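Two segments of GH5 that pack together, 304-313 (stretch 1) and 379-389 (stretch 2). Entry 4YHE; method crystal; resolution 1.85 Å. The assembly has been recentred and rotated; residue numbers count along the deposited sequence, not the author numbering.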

# COMPACT_ATOMS: atom_id res chain seq x y z
N LYS A 304 14.18 11.40 21.54
CA LYS A 304 14.98 10.24 21.15
C LYS A 304 14.50 8.96 21.80
O LYS A 304 14.54 7.90 21.19
CB LYS A 304 16.44 10.42 21.54
CG LYS A 304 17.16 11.47 20.72
CD LYS A 304 18.66 11.39 20.95
CE LYS A 304 19.37 12.45 20.14
NZ LYS A 304 20.84 12.32 20.25
N ALA A 305 14.11 9.04 23.06
CA ALA A 305 13.63 7.87 23.77
C ALA A 305 12.35 7.36 23.08
O ALA A 305 12.20 6.15 22.86
CB ALA A 305 13.39 8.17 25.25
N ASP A 306 11.44 8.28 22.74
CA ASP A 306 10.25 7.86 21.96
C ASP A 306 10.59 7.26 20.58
O ASP A 306 10.00 6.23 20.16
CB ASP A 306 9.24 9.01 21.76
CG ASP A 306 8.53 9.42 23.05
OD1 ASP A 306 8.64 8.75 24.09
OD2 ASP A 306 7.79 10.42 22.99
N GLU A 307 11.54 7.87 19.90
CA GLU A 307 11.98 7.36 18.61
C GLU A 307 12.48 5.92 18.74
O GLU A 307 12.27 5.15 17.83
CB GLU A 307 13.04 8.27 17.95
CG GLU A 307 13.37 7.92 16.49
CD GLU A 307 12.24 8.19 15.48
OE1 GLU A 307 11.13 8.61 15.91
OE2 GLU A 307 12.46 7.98 14.26
N GLU A 308 13.10 5.56 19.86
CA GLU A 308 13.56 4.16 20.00
C GLU A 308 12.39 3.17 19.97
O GLU A 308 12.53 2.05 19.44
CB GLU A 308 14.41 3.97 21.26
CG GLU A 308 15.81 4.60 21.19
CD GLU A 308 16.66 4.08 20.05
OE1 GLU A 308 16.75 2.87 19.88
OE2 GLU A 308 17.24 4.89 19.32
N PHE A 309 11.24 3.58 20.50
CA PHE A 309 10.06 2.75 20.41
C PHE A 309 9.54 2.56 18.99
O PHE A 309 9.11 1.48 18.67
CB PHE A 309 8.94 3.27 21.30
CG PHE A 309 9.15 2.91 22.74
CD1 PHE A 309 8.74 1.69 23.23
CD2 PHE A 309 9.81 3.80 23.59
CE1 PHE A 309 8.96 1.35 24.57
CE2 PHE A 309 10.02 3.47 24.91
CZ PHE A 309 9.61 2.24 25.39
N ARG A 310 9.56 3.61 18.17
CA ARG A 310 9.26 3.51 16.75
C ARG A 310 10.19 2.52 16.00
O ARG A 310 9.74 1.71 15.20
CB ARG A 310 9.30 4.92 16.13
CG ARG A 310 8.93 4.95 14.65
CD ARG A 310 9.53 6.16 13.97
NE ARG A 310 9.01 6.42 12.65
CZ ARG A 310 9.53 7.25 11.75
NH1 ARG A 310 10.66 7.90 11.97
NH2 ARG A 310 8.94 7.41 10.59
N LEU A 311 11.48 2.56 16.30
CA LEU A 311 12.43 1.65 15.69
C LEU A 311 12.17 0.22 16.13
O LEU A 311 12.21 -0.68 15.30
CB LEU A 311 13.88 2.06 15.98
CG LEU A 311 14.32 3.44 15.56
CD1 LEU A 311 15.83 3.64 15.76
CD2 LEU A 311 14.01 3.68 14.10
N TYR A 312 11.88 0.03 17.42
CA TYR A 312 11.46 -1.26 17.98
C TYR A 312 10.22 -1.78 17.27
O TYR A 312 10.17 -2.90 16.86
CB TYR A 312 11.19 -1.16 19.50
CG TYR A 312 10.57 -2.40 20.07
CD1 TYR A 312 11.32 -3.58 20.19
CD2 TYR A 312 9.25 -2.41 20.51
CE1 TYR A 312 10.76 -4.73 20.70
CE2 TYR A 312 8.69 -3.56 21.04
CZ TYR A 312 9.45 -4.72 21.13
OH TYR A 312 8.94 -5.87 21.64
N TYR A 313 9.22 -0.92 17.11
CA TYR A 313 8.04 -1.31 16.34
C TYR A 313 8.38 -1.83 14.94
O TYR A 313 7.92 -2.90 14.57
CB TYR A 313 7.11 -0.11 16.32
CG TYR A 313 5.87 -0.20 15.47
CD1 TYR A 313 4.70 -0.79 15.95
CD2 TYR A 313 5.83 0.41 14.24
CE1 TYR A 313 3.53 -0.79 15.21
CE2 TYR A 313 4.66 0.41 13.48
CZ TYR A 313 3.52 -0.19 13.96
OH TYR A 313 2.38 -0.17 13.22
N SER A 379 14.12 -12.50 20.39
CA SER A 379 15.32 -11.69 20.61
C SER A 379 15.05 -10.20 20.45
O SER A 379 15.56 -9.41 21.21
CB SER A 379 16.49 -12.12 19.73
OG SER A 379 16.25 -11.98 18.35
N ILE A 380 14.20 -9.84 19.49
CA ILE A 380 13.78 -8.43 19.36
C ILE A 380 12.97 -8.01 20.59
O ILE A 380 13.26 -7.00 21.24
CB ILE A 380 12.94 -8.24 18.09
CG1 ILE A 380 13.72 -8.62 16.84
CG2 ILE A 380 12.54 -6.78 17.96
CD1 ILE A 380 12.85 -8.94 15.64
N TYR A 381 11.93 -8.80 20.92
CA TYR A 381 11.14 -8.61 22.13
C TYR A 381 11.99 -8.33 23.37
O TYR A 381 11.81 -7.32 24.08
CB TYR A 381 10.29 -9.86 22.36
CG TYR A 381 9.20 -9.73 23.39
CD1 TYR A 381 9.43 -10.03 24.74
CD2 TYR A 381 7.90 -9.33 23.01
CE1 TYR A 381 8.41 -9.94 25.67
CE2 TYR A 381 6.89 -9.23 23.94
CZ TYR A 381 7.15 -9.54 25.27
OH TYR A 381 6.14 -9.43 26.18
N ASP A 382 12.96 -9.20 23.62
CA ASP A 382 13.80 -9.07 24.82
C ASP A 382 14.72 -7.86 24.80
O ASP A 382 15.26 -7.47 25.83
CB ASP A 382 14.67 -10.33 25.00
CG ASP A 382 13.86 -11.59 25.23
OD1 ASP A 382 12.68 -11.49 25.62
OD2 ASP A 382 14.43 -12.68 24.99
N SER A 383 14.93 -7.28 23.62
CA SER A 383 15.77 -6.10 23.49
C SER A 383 14.97 -4.78 23.42
O SER A 383 15.54 -3.73 23.10
CB SER A 383 16.66 -6.23 22.25
OG SER A 383 15.90 -6.19 21.05
N ALA A 384 13.66 -4.84 23.72
CA ALA A 384 12.81 -3.65 23.60
C ALA A 384 13.30 -2.51 24.50
O ALA A 384 13.76 -2.74 25.62
CB ALA A 384 11.37 -3.98 23.96
N PRO A 385 13.14 -1.26 24.05
CA PRO A 385 13.74 -0.15 24.80
C PRO A 385 13.01 0.25 26.10
O PRO A 385 11.87 -0.14 26.36
CB PRO A 385 13.68 1.00 23.80
CG PRO A 385 12.43 0.71 22.99
CD PRO A 385 12.37 -0.79 22.88
N GLU A 386 13.68 1.06 26.89
CA GLU A 386 13.16 1.48 28.19
C GLU A 386 12.20 2.67 28.11
O GLU A 386 12.50 3.65 27.42
CB GLU A 386 14.36 1.88 29.03
CG GLU A 386 14.11 2.12 30.49
CD GLU A 386 15.44 2.15 31.22
OE1 GLU A 386 16.39 2.78 30.71
OE2 GLU A 386 15.53 1.49 32.26
N SER A 387 11.08 2.62 28.80
CA SER A 387 10.16 3.74 28.79
C SER A 387 10.81 5.00 29.37
O SER A 387 11.65 4.92 30.26
CB SER A 387 8.89 3.41 29.57
OG SER A 387 8.13 4.57 29.79
N SER A 388 10.39 6.16 28.87
CA SER A 388 10.84 7.43 29.44
C SER A 388 9.71 8.09 30.24
O SER A 388 9.70 9.31 30.41
CB SER A 388 11.41 8.35 28.34
OG SER A 388 10.41 8.75 27.40
N ARG A 389 8.78 7.27 30.73
CA ARG A 389 7.68 7.70 31.62
C ARG A 389 7.42 6.76 32.81
O ARG A 389 8.14 5.78 33.03
CB ARG A 389 6.39 7.84 30.83
CG ARG A 389 6.39 9.02 29.87
CD ARG A 389 6.36 8.60 28.42
NE ARG A 389 6.44 9.76 27.53
CZ ARG A 389 6.21 9.73 26.22
NH1 ARG A 389 5.86 8.61 25.64
NH2 ARG A 389 6.31 10.84 25.49
O HOH W 1 13.26 4.52 24.75
O HOH W 2 10.02 7.00 25.46

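A chain terminus without regular structure can still be secured along a helix if its successive residues meet successive turns, and these two segments of GH5 illustrate the principle. Residues 304-313 are helical throughout, whereas the second stretch begins in the last part of a helix and continues as a loop through Ala384 and Pro385 to Arg389. The loop runs antiparallel to the helix: Ala384 lies nearest Tyr312, Pro385 nearest Phe309 and Ser388 nearest Ala305, with CA-CA distances of 6.3, 6.4 and 6.3 Å.

Two aromatic rings form the apolar centre. Pro385 CG sits 3.7 Å from the centroid of the Phe309 ring, almost on the ring normal, and Ala384 CB lies 3.6 Å from that of Tyr312; in both CH-pi contacts an aliphatic carbon covers a ring face. The Tyr312 edge meets backbone instead, with CE1 3.4 Å from Ile380 O.

Polar contacts take over towards the chain end. Asp306 OD2 and Arg389 NH2, 2.9 Å apart, form a salt bridge whose hydrogen bond is weak, its 122° angle far from linear. Water bridges gaps nearby: one molecule donates to Ala305 O (2.7 Å) and Glu386 O (2.9 Å), and another links Asp306 OD1 to Ser388 OG, each at 2.6 Å.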